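PDB 2PQQ: putative transcriptional regulator from Streptomyces coelicolor A3, which probably binds cAMP through this N-terminal domain and, as a full-length CRP-like protein, DNA, to switch transcription on or off. Local coordinates for residues V6-P11 with E19-L24; N10-A15 with S84-G89; V31-A34 with T38-H41; Q112-L115 with E120-T123. All coordinates share one frame; numbering follows the deposited sequence.

How the interactions relate
Interactions 1 and 4 lie among the helices and interaction 2 near the centre of the chain, and the residues carrying them are buried except the partly exposed R8 of interaction 1. Interactions 1 and 2 share N10 and P11, so one N-terminal loop meets helix 18-27 and the 84-89 loop. Interaction 4 joins helices 111-117 and 120-139 and touches interaction 1 through E23 and W114. Interaction 3, partly buried, stands apart on the beta roll, about 28 Å centre to centre from interaction 4. Chemistry follows place: interactions 2 and 3 rest on apolar side chains, interaction 4 adds a CH-pi contact, and interaction 1 carries a hydrogen bond. Interactions 2 and 4 also touch the second subunit.

Interaction 1 (V6-P11 with E19-L24); sequences VLRRNP and EQSAEL
L7 and L24 make the close-packed part of this contact. CD1 of L7 lies 4.0 Å from CD2 of L24, and the two side chains cross obliquely, so that the same L24 methyl also rests against CB of L7. CG of L24 stands anti to the backbone N (chi1 177°), which carries CD2 from the helix toward the loop. CD1 of L7 also comes within 4.1 Å of the carbonyl O of S21, one turn back along the helix. Outside the two segments, L104 and L106 of strand 101-107 and the F13 ring add to this buried patch. The contact thus folds the N-terminal loop back on helix 18-27, the first helix of the chain, and the pair rests on the beta roll of this cyclic nucleotide-binding domain. The other side is polar, and its R8 is partly exposed. R8 bends at chi3 (-60°) and brings its guanidinium edge to S21. NH1 donates to OG of S21 at 3.1 Å with an N-H...O angle of 153°, and OG lies close to the guanidinium plane. The aliphatic part of the arginine follows, with CD of R8 3.4 Å from OG of S21. Both polar groups have second partners: NH2 of R8 bonds to the carbonyl O of G1, the first residue of the chain, and OG of S21 to the carbonyl O of D17.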
loop_
_atom_site.group_PDB
_atom_site.type_symbol
_atom_site.label_atom_id
_atom_site.label_comp_id
_atom_site.label_asym_id
_atom_site.label_seq_id
_atom_site.Cartn_x
_atom_site.Cartn_y
_atom_site.Cartn_z
ATOM N N VAL A 6 26.947 12.140 -2.048
ATOM C CA VAL A 6 26.116 11.670 -3.179
ATOM C C VAL A 6 25.558 10.267 -2.971
ATOM O O VAL A 6 24.480 9.940 -3.495
ATOM C CB VAL A 6 26.846 11.785 -4.552
ATOM C CG1 VAL A 6 27.882 10.681 -4.742
ATOM C CG2 VAL A 6 25.828 11.828 -5.739
ATOM N N LEU A 7 26.278 9.436 -2.209
ATOM C CA LEU A 7 25.853 8.056 -2.021
ATOM C C LEU A 7 24.861 7.899 -0.880
ATOM O O LEU A 7 24.288 6.831 -0.707
ATOM C CB LEU A 7 27.056 7.131 -1.814
ATOM C CG LEU A 7 28.112 7.114 -2.924
ATOM C CD1 LEU A 7 29.248 6.166 -2.535
ATOM C CD2 LEU A 7 27.510 6.738 -4.301
ATOM N N ARG A 8 24.647 8.960 -0.112
ATOM C CA ARG A 8 23.837 8.854 1.095
ATOM C C ARG A 8 22.470 9.546 1.030
ATOM O O ARG A 8 21.705 9.492 1.997
ATOM C CB ARG A 8 24.637 9.365 2.288
ATOM C CG ARG A 8 25.832 8.463 2.631
ATOM C CD ARG A 8 26.381 8.850 4.015
ATOM N NE ARG A 8 26.830 10.240 4.091
ATOM C CZ ARG A 8 28.072 10.646 3.845
ATOM N NH1 ARG A 8 28.998 9.768 3.462
ATOM N NH2 ARG A 8 28.377 11.932 3.957
ATOM N N ARG A 9 22.162 10.176 -0.100
ATOM C CA ARG A 9 20.871 10.859 -0.279
ATOM C C ARG A 9 19.774 9.901 -0.756
ATOM O O ARG A 9 19.143 10.093 -1.805
ATOM C CB ARG A 9 21.022 12.092 -1.175
ATOM C CG ARG A 9 21.922 13.171 -0.568
ATOM C CD ARG A 9 21.355 13.681 0.778
ATOM N NE ARG A 9 22.085 14.827 1.326
ATOM C CZ ARG A 9 21.611 15.645 2.270
ATOM N NH1 ARG A 9 20.396 15.452 2.782
ATOM N NH2 ARG A 9 22.344 16.667 2.705
ATOM N N ASN A 10 19.544 8.870 0.046
ATOM C CA ASN A 10 18.631 7.793 -0.303
ATOM C C ASN A 10 18.356 6.938 0.942
ATOM O O ASN A 10 19.183 6.894 1.855
ATOM C CB ASN A 10 19.235 6.952 -1.426
ATOM C CG ASN A 10 20.458 6.151 -0.973
ATOM O OD1 ASN A 10 20.314 5.077 -0.392
ATOM N ND2 ASN A 10 21.665 6.647 -1.284
ATOM N N PRO A 11 17.197 6.262 0.988
ATOM C CA PRO A 11 16.744 5.472 2.136
ATOM C C PRO A 11 17.558 4.197 2.429
ATOM O O PRO A 11 17.320 3.539 3.447
ATOM C CB PRO A 11 15.314 5.070 1.733
ATOM C CG PRO A 11 14.925 6.066 0.665
ATOM C CD PRO A 11 16.198 6.250 -0.090
ATOM N N GLU A 19 33.361 5.862 6.989
ATOM C CA GLU A 19 34.189 4.713 6.618
ATOM C C GLU A 19 33.397 3.742 5.753
ATOM O O GLU A 19 33.910 3.266 4.745
ATOM C CB GLU A 19 34.821 3.991 7.831
ATOM C CG GLU A 19 35.049 2.470 7.578
ATOM C CD GLU A 19 36.232 1.828 8.318
ATOM O OE1 GLU A 19 36.019 0.740 8.918
ATOM O OE2 GLU A 19 37.374 2.369 8.285
ATOM N N GLN A 20 32.154 3.449 6.140
ATOM C CA GLN A 20 31.317 2.525 5.378
ATOM C C GLN A 20 31.021 3.096 3.990
ATOM O O GLN A 20 31.024 2.362 3.005
ATOM C CB GLN A 20 30.029 2.175 6.127
ATOM C CG GLN A 20 30.248 1.411 7.446
ATOM C CD GLN A 20 29.083 1.549 8.409
ATOM O OE1 GLN A 20 28.301 2.521 8.358
ATOM N NE2 GLN A 20 28.961 0.580 9.304
ATOM N N SER A 21 30.792 4.400 3.923
ATOM C CA SER A 21 30.572 5.103 2.655
ATOM C C SER A 21 31.820 5.017 1.751
ATOM O O SER A 21 31.696 4.915 0.531
ATOM C CB SER A 21 30.239 6.571 2.915
ATOM O OG SER A 21 29.059 6.709 3.698
ATOM N N ALA A 22 33.011 5.096 2.352
ATOM C CA ALA A 22 34.252 4.913 1.600
ATOM C C ALA A 22 34.356 3.489 0.998
ATOM O O ALA A 22 34.737 3.329 -0.173
ATOM C CB ALA A 22 35.462 5.252 2.482
ATOM N N GLU A 23 33.979 2.474 1.779
ATOM C CA GLU A 23 34.020 1.076 1.336
ATOM C C GLU A 23 33.048 0.834 0.182
ATOM O O GLU A 23 33.401 0.204 -0.808
ATOM C CB GLU A 23 33.665 0.120 2.477
ATOM C CG GLU A 23 34.588 0.196 3.702
ATOM C CD GLU A 23 34.003 -0.539 4.921
ATOM O OE1 GLU A 23 32.768 -0.715 4.992
ATOM O OE2 GLU A 23 34.782 -0.948 5.800
ATOM N N LEU A 24 31.823 1.320 0.360
ATOM C CA LEU A 24 30.788 1.372 -0.680
ATOM C C LEU A 24 31.334 1.973 -1.971
ATOM O O LEU A 24 31.212 1.361 -3.036
ATOM C CB LEU A 24 29.598 2.191 -0.186
ATOM C CG LEU A 24 28.450 2.405 -1.183
ATOM C CD1 LEU A 24 27.889 1.061 -1.825
ATOM C CD2 LEU A 24 27.358 3.233 -0.492
#

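Interaction 2 (N10-A15 with S84-G89); sequences NPLFAA and SLFDPG
L12 holds CG anti to its own nitrogen (chi1 -178°) while F86 holds CG anti to its carbonyl carbon (chi1 -57°), and the two side chains meet from opposite directions. Both methyls of L12 touch the same part of the ring: CD2 of L12 is 3.7 Å from CE2 of F86, at the ring edge and near its plane, and CD1 of L12 is 3.9 Å from that CE2. L85 fills in beside them. Its CD2 comes 4.2 Å from CD2 of L12 and 4.4 Å from CZ of F13, whose ring it meets obliquely. The loop is shaped by N10, whose OD1 accepts from N of L12 (2.9 Å) and N of F13 (2.9 Å), both from one face of the amide plane. Were L12 replaced by an alanine, the edge of F86 would probably lose both its methyl partners and a gap would open beside L85. L49 of strand 45-54 and L125 of helix 120-139 close round the cluster, and A130 of the second subunit packs on F86. The arrangement joins an Asx turn in the N-terminal loop to the loop before strand 89-90, within the beta-roll fold of CRP-like cyclic nucleotide-binding domains.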
loop_
_atom_site.group_PDB
_atom_site.type_symbol
_atom_site.label_atom_id
_atom_site.label_comp_id
_atom_site.label_asym_id
_atom_site.label_seq_id
_atom_site.Cartn_x
_atom_site.Cartn_y
_atom_site.Cartn_z
ATOM N N ASN A 10 19.544 8.870 0.046
ATOM C CA ASN A 10 18.631 7.793 -0.303
ATOM C C ASN A 10 18.356 6.938 0.942
ATOM O O ASN A 10 19.183 6.894 1.855
ATOM C CB ASN A 10 19.235 6.952 -1.426
ATOM C CG ASN A 10 20.458 6.151 -0.973
ATOM O OD1 ASN A 10 20.314 5.077 -0.392
ATOM N ND2 ASN A 10 21.665 6.647 -1.284
ATOM N N PRO A 11 17.197 6.262 0.988
ATOM C CA PRO A 11 16.744 5.472 2.136
ATOM C C PRO A 11 17.558 4.197 2.429
ATOM O O PRO A 11 17.320 3.539 3.447
ATOM C CB PRO A 11 15.314 5.070 1.733
ATOM C CG PRO A 11 14.925 6.066 0.665
ATOM C CD PRO A 11 16.198 6.250 -0.090
ATOM N N LEU A 12 18.488 3.834 1.562
ATOM C CA LEU A 12 19.253 2.613 1.805
ATOM C C LEU A 12 20.547 2.898 2.543
ATOM O O LEU A 12 20.857 2.218 3.536
ATOM C CB LEU A 12 19.573 1.861 0.505
ATOM C CG LEU A 12 20.339 0.543 0.688
ATOM C CD1 LEU A 12 19.662 -0.407 1.714
ATOM C CD2 LEU A 12 20.559 -0.190 -0.681
ATOM N N PHE A 13 21.300 3.891 2.048
ATOM C CA PHE A 13 22.663 4.157 2.545
ATOM C C PHE A 13 22.742 5.401 3.428
ATOM O O PHE A 13 23.839 5.842 3.781
ATOM C CB PHE A 13 23.639 4.315 1.384
ATOM C CG PHE A 13 23.753 3.108 0.506
ATOM C CD1 PHE A 13 23.993 1.839 1.047
ATOM C CD2 PHE A 13 23.665 3.243 -0.877
ATOM C CE1 PHE A 13 24.136 0.727 0.210
ATOM C CE2 PHE A 13 23.816 2.151 -1.707
ATOM C CZ PHE A 13 24.039 0.884 -1.178
ATOM N N ALA A 14 21.581 5.964 3.776
ATOM C CA ALA A 14 21.526 7.234 4.498
ATOM C C ALA A 14 22.274 7.201 5.828
ATOM O O ALA A 14 22.860 8.205 6.230
ATOM C CB ALA A 14 20.066 7.700 4.708
ATOM N N ALA A 15 22.271 6.050 6.504
ATOM C CA ALA A 15 22.832 5.981 7.863
ATOM C C ALA A 15 24.293 5.536 7.918
ATOM O O ALA A 15 24.886 5.472 8.998
ATOM C CB ALA A 15 21.973 5.099 8.764
ATOM N N SER A 84 17.315 -4.758 -6.446
ATOM C CA SER A 84 17.990 -5.752 -7.275
ATOM C C SER A 84 19.392 -6.081 -6.775
ATOM O O SER A 84 19.903 -7.142 -7.055
ATOM C CB SER A 84 17.996 -5.325 -8.753
ATOM O OG SER A 84 19.064 -4.450 -9.014
ATOM N N LEU A 85 19.997 -5.185 -5.996
ATOM C CA LEU A 85 21.217 -5.504 -5.269
ATOM C C LEU A 85 21.018 -6.722 -4.324
ATOM O O LEU A 85 21.897 -7.549 -4.179
ATOM C CB LEU A 85 21.666 -4.260 -4.480
ATOM C CG LEU A 85 22.825 -4.349 -3.483
ATOM C CD1 LEU A 85 24.165 -4.720 -4.135
ATOM C CD2 LEU A 85 22.942 -3.044 -2.705
ATOM N N PHE A 86 19.853 -6.819 -3.692
ATOM C CA PHE A 86 19.603 -7.852 -2.709
ATOM C C PHE A 86 18.807 -9.016 -3.276
ATOM O O PHE A 86 18.977 -10.151 -2.851
ATOM C CB PHE A 86 18.856 -7.252 -1.526
ATOM C CG PHE A 86 19.580 -6.090 -0.884
ATOM C CD1 PHE A 86 20.817 -6.280 -0.272
ATOM C CD2 PHE A 86 19.029 -4.816 -0.908
ATOM C CE1 PHE A 86 21.514 -5.209 0.333
ATOM C CE2 PHE A 86 19.710 -3.732 -0.312
ATOM C CZ PHE A 86 20.963 -3.941 0.316
ATOM N N ASP A 87 17.933 -8.717 -4.231
ATOM C CA ASP A 87 17.036 -9.696 -4.787
ATOM C C ASP A 87 17.058 -9.563 -6.316
ATOM O O ASP A 87 16.124 -9.016 -6.892
ATOM C CB ASP A 87 15.628 -9.475 -4.215
ATOM C CG ASP A 87 14.640 -10.563 -4.621
ATOM O OD1 ASP A 87 15.048 -11.732 -4.804
ATOM O OD2 ASP A 87 13.439 -10.240 -4.755
ATOM N N PRO A 88 18.137 -10.051 -6.972
ATOM C CA PRO A 88 18.236 -10.043 -8.431
ATOM C C PRO A 88 16.988 -10.629 -9.096
ATOM O O PRO A 88 16.429 -11.607 -8.615
ATOM C CB PRO A 88 19.439 -10.956 -8.697
ATOM C CG PRO A 88 20.313 -10.749 -7.486
ATOM C CD PRO A 88 19.342 -10.648 -6.348
ATOM N N GLY A 89 16.549 -10.018 -10.191
ATOM C CA GLY A 89 15.367 -10.477 -10.907
ATOM C C GLY A 89 15.200 -9.623 -12.150
ATOM O O GLY A 89 15.925 -8.664 -12.330
#

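Interaction 3 (V31-A34 with T38-H41); sequences VTLA and TLFH
L33 and L39 form the main contact between strand 29-33 and the corner at L39 in strand 38-40, with V31 and T38 at its margins. Along T38-H41, T38 comes first. Its CB points away from strand 29-33, and its part is played by the backbone: the carbonyl O of T38 lies 4.5 Å from CD2 of L33, a loose approach. At L39 the chain turns a corner, so that the strands before and after it belong to different sheets or faces. L39 carries CG anti to the backbone N (chi1 -176°), which swings the end of the side chain back toward strand 29-33. CB of L39 meets CD1 of L33 at 4.1 Å and CD1 of L39 meets that same methyl at 4.2 Å, the two leucines crossing at about a right angle. CG1 of V31 reaches CD1 of L39 more loosely, at 4.5 Å. L103 of strand 101-107 touches V31, L33 and L39 alike, and Y50 and I80 also pack on L39. Next in sequence, F40 also packs on Y50 and I80, and makes a cation-pi contact with R91. Its backbone, like that of L39, is bonded to G95, while strand 29-33 is bonded to strand 101-107. The side chains meet as hydrocarbon, with one loose approach of a backbone carbonyl and no polar bond between the segments: side-chain packing brings two sheets of the roll together.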
loop_
_atom_site.group_PDB
_atom_site.type_symbol
_atom_site.label_atom_id
_atom_site.label_comp_id
_atom_site.label_asym_id
_atom_site.label_seq_id
_atom_site.Cartn_x
_atom_site.Cartn_y
_atom_site.Cartn_z
ATOM N N VAL A 31 29.988 3.820 -14.616
ATOM C CA VAL A 31 29.308 3.579 -15.886
ATOM C C VAL A 31 29.074 4.965 -16.538
ATOM O O VAL A 31 28.734 5.919 -15.846
ATOM C CB VAL A 31 27.967 2.794 -15.664
ATOM C CG1 VAL A 31 27.223 2.612 -16.963
ATOM C CG2 VAL A 31 28.227 1.425 -15.027
ATOM N N THR A 32 29.296 5.092 -17.844
ATOM C CA THR A 32 28.956 6.340 -18.533
ATOM C C THR A 32 28.169 6.039 -19.805
ATOM O O THR A 32 28.522 5.157 -20.584
ATOM C CB THR A 32 30.210 7.272 -18.769
ATOM O OG1 THR A 32 29.939 8.259 -19.786
ATOM C CG2 THR A 32 31.413 6.454 -19.176
ATOM N N LEU A 33 27.065 6.752 -19.964
ATOM C CA LEU A 33 26.173 6.568 -21.082
ATOM C C LEU A 33 26.198 7.830 -21.925
ATOM O O LEU A 33 26.253 8.919 -21.380
ATOM C CB LEU A 33 24.749 6.368 -20.572
ATOM C CG LEU A 33 24.442 5.284 -19.568
ATOM C CD1 LEU A 33 22.971 5.386 -19.164
ATOM C CD2 LEU A 33 24.749 3.964 -20.218
ATOM N N ALA A 34 26.168 7.669 -23.243
ATOM C CA ALA A 34 25.849 8.765 -24.154
ATOM C C ALA A 34 24.330 8.903 -24.256
ATOM O O ALA A 34 23.587 7.957 -23.978
ATOM C CB ALA A 34 26.433 8.510 -25.532
ATOM N N THR A 38 20.910 2.962 -23.776
ATOM C CA THR A 38 20.043 2.318 -22.811
ATOM C C THR A 38 20.887 1.726 -21.690
ATOM O O THR A 38 21.869 1.022 -21.943
ATOM C CB THR A 38 19.117 1.228 -23.425
ATOM O OG1 THR A 38 19.810 -0.024 -23.469
ATOM C CG2 THR A 38 18.641 1.598 -24.818
ATOM N N LEU A 39 20.515 2.046 -20.449
ATOM C CA LEU A 39 21.156 1.463 -19.264
ATOM C C LEU A 39 20.853 -0.035 -19.127
ATOM O O LEU A 39 21.742 -0.872 -18.847
ATOM C CB LEU A 39 20.674 2.193 -18.000
ATOM C CG LEU A 39 21.297 1.805 -16.664
ATOM C CD1 LEU A 39 22.802 2.039 -16.705
ATOM C CD2 LEU A 39 20.669 2.612 -15.539
ATOM N N PHE A 40 19.578 -0.359 -19.219
ATOM C CA PHE A 40 19.154 -1.738 -19.309
ATOM C C PHE A 40 17.803 -1.774 -19.982
ATOM O O PHE A 40 17.133 -0.749 -20.086
ATOM C CB PHE A 40 19.128 -2.449 -17.924
ATOM C CG PHE A 40 18.387 -1.673 -16.837
ATOM C CD1 PHE A 40 19.092 -1.063 -15.801
ATOM C CD2 PHE A 40 16.997 -1.556 -16.859
ATOM C CE1 PHE A 40 18.417 -0.368 -14.785
ATOM C CE2 PHE A 40 16.321 -0.862 -15.870
ATOM C CZ PHE A 40 17.028 -0.246 -14.838
ATOM N N HIS A 41 17.416 -2.949 -20.467
ATOM C CA HIS A 41 16.128 -3.120 -21.123
ATOM C C HIS A 41 15.161 -3.797 -20.187
ATOM O O HIS A 41 15.553 -4.698 -19.461
ATOM C CB HIS A 41 16.277 -3.999 -22.367
ATOM C CG HIS A 41 16.919 -3.301 -23.524
ATOM N ND1 HIS A 41 18.272 -3.370 -23.777
ATOM C CD2 HIS A 41 16.397 -2.500 -24.481
ATOM C CE1 HIS A 41 18.553 -2.665 -24.858
ATOM N NE2 HIS A 41 17.433 -2.117 -25.299
#

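Interaction 4 (Q112-L115 with E120-T123); sequences QPWL and EVAT
V121 fits against both W114 and L115, and its two methyls divide the work. The aromatic contact comes first. CG1 of V121 sits over one face of the indole, 3.7 Å from the centroid of the six-membered ring of W114 and only 11° off its normal, a CH-pi contact. CG2 of V121 lies near the pyrrole side, 3.6 Å from NE1 of W114. With CG anti to the backbone N (chi1 -180°), W114 brings the end of its side chain nearer helix 120-139, where the indole crosses the valine at about a right angle.

Aliphatic contacts follow. CD2 of L115 meets CG1 of V121 at 3.6 Å, so this one methyl is held between leucine and tryptophan. The other branch, CD1 of L115, packs on CB of A122 at 4.0 Å.

The polar contacts of these side chains lie elsewhere. NE1 of W114 is hydrogen-bonded to OE1 of E23 on helix 18-27, which helps hold the turn of the indole and ties a third helix to the pair. A leucine in place of W114 would probably leave the carboxylate of E23 without this N-H and CG1 of V121 without an aromatic face to lie on.

The second subunit lies close by: its A122 packs on L115 and A122, and its P119 accepts a hydrogen bond from NE2 of Q112. Two consecutive helices, short 111-117 and the start of 120-139, meet here at a tight corner, the second being the long helix that in CRP-like proteins follows the beta roll and forms the dimer interface.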
loop_
_atom_site.group_PDB
_atom_site.type_symbol
_atom_site.label_atom_id
_atom_site.label_comp_id
_atom_site.label_asym_id
_atom_site.label_seq_id
_atom_site.Cartn_x
_atom_site.Cartn_y
_atom_site.Cartn_z
ATOM N N GLN A 112 28.897 -9.618 -0.818
ATOM C CA GLN A 112 29.598 -10.516 0.091
ATOM C C GLN A 112 31.019 -10.063 0.475
ATOM O O GLN A 112 31.380 -10.107 1.662
ATOM C CB GLN A 112 29.655 -11.958 -0.463
ATOM C CG GLN A 112 29.767 -12.948 0.641
ATOM C CD GLN A 112 28.813 -12.598 1.772
ATOM O OE1 GLN A 112 29.233 -12.201 2.861
ATOM N NE2 GLN A 112 27.530 -12.703 1.508
ATOM N N PRO A 113 31.843 -9.655 -0.513
ATOM C CA PRO A 113 33.172 -9.183 -0.118
ATOM C C PRO A 113 33.090 -7.963 0.801
ATOM O O PRO A 113 33.913 -7.810 1.679
ATOM C CB PRO A 113 33.810 -8.789 -1.447
ATOM C CG PRO A 113 33.087 -9.650 -2.461
ATOM C CD PRO A 113 31.676 -9.610 -1.974
ATOM N N TRP A 114 32.128 -7.081 0.563
ATOM C CA TRP A 114 32.000 -5.910 1.414
ATOM C C TRP A 114 31.601 -6.324 2.823
ATOM O O TRP A 114 32.257 -5.938 3.785
ATOM C CB TRP A 114 31.044 -4.899 0.797
ATOM C CG TRP A 114 30.847 -3.642 1.594
ATOM C CD1 TRP A 114 31.687 -3.101 2.572
ATOM C CD2 TRP A 114 29.754 -2.744 1.466
ATOM N NE1 TRP A 114 31.139 -1.929 3.052
ATOM C CE2 TRP A 114 29.971 -1.679 2.375
ATOM C CE3 TRP A 114 28.606 -2.729 0.662
ATOM C CZ2 TRP A 114 29.070 -0.623 2.509
ATOM C CZ3 TRP A 114 27.710 -1.671 0.798
ATOM C CH2 TRP A 114 27.946 -0.643 1.726
ATOM N N LEU A 115 30.574 -7.166 2.944
ATOM C CA LEU A 115 30.161 -7.673 4.269
ATOM C C LEU A 115 31.277 -8.419 4.995
ATOM O O LEU A 115 31.390 -8.312 6.212
ATOM C CB LEU A 115 28.903 -8.545 4.190
ATOM C CG LEU A 115 27.679 -7.970 3.472
ATOM C CD1 LEU A 115 26.460 -8.910 3.678
ATOM C CD2 LEU A 115 27.358 -6.533 3.906
ATOM N N GLU A 120 29.549 -5.111 10.180
ATOM C CA GLU A 120 28.528 -4.186 10.690
ATOM C C GLU A 120 27.578 -3.682 9.608
ATOM O O GLU A 120 26.473 -3.216 9.909
ATOM C CB GLU A 120 29.175 -2.967 11.366
ATOM C CG GLU A 120 29.809 -3.253 12.710
ATOM C CD GLU A 120 30.003 -1.995 13.555
ATOM O OE1 GLU A 120 31.121 -1.802 14.088
ATOM O OE2 GLU A 120 29.029 -1.209 13.699
ATOM N N VAL A 121 28.034 -3.743 8.357
ATOM C CA VAL A 121 27.263 -3.281 7.218
ATOM C C VAL A 121 26.009 -4.134 7.042
ATOM O O VAL A 121 24.984 -3.597 6.667
ATOM C CB VAL A 121 28.112 -3.230 5.919
ATOM C CG1 VAL A 121 27.243 -3.046 4.656
ATOM C CG2 VAL A 121 29.130 -2.096 5.993
ATOM N N ALA A 122 26.097 -5.444 7.306
ATOM C CA ALA A 122 24.952 -6.350 7.123
ATOM C C ALA A 122 23.812 -5.918 8.016
ATOM O O ALA A 122 22.679 -5.782 7.571
ATOM C CB ALA A 122 25.344 -7.838 7.416
ATOM N N THR A 123 24.144 -5.654 9.277
ATOM C CA THR A 123 23.216 -5.151 10.257
ATOM C C THR A 123 22.615 -3.798 9.851
ATOM O O THR A 123 21.400 -3.589 9.973
ATOM C CB THR A 123 23.939 -5.076 11.607
ATOM O OG1 THR A 123 24.316 -6.407 11.962
ATOM C CG2 THR A 123 23.042 -4.524 12.682
#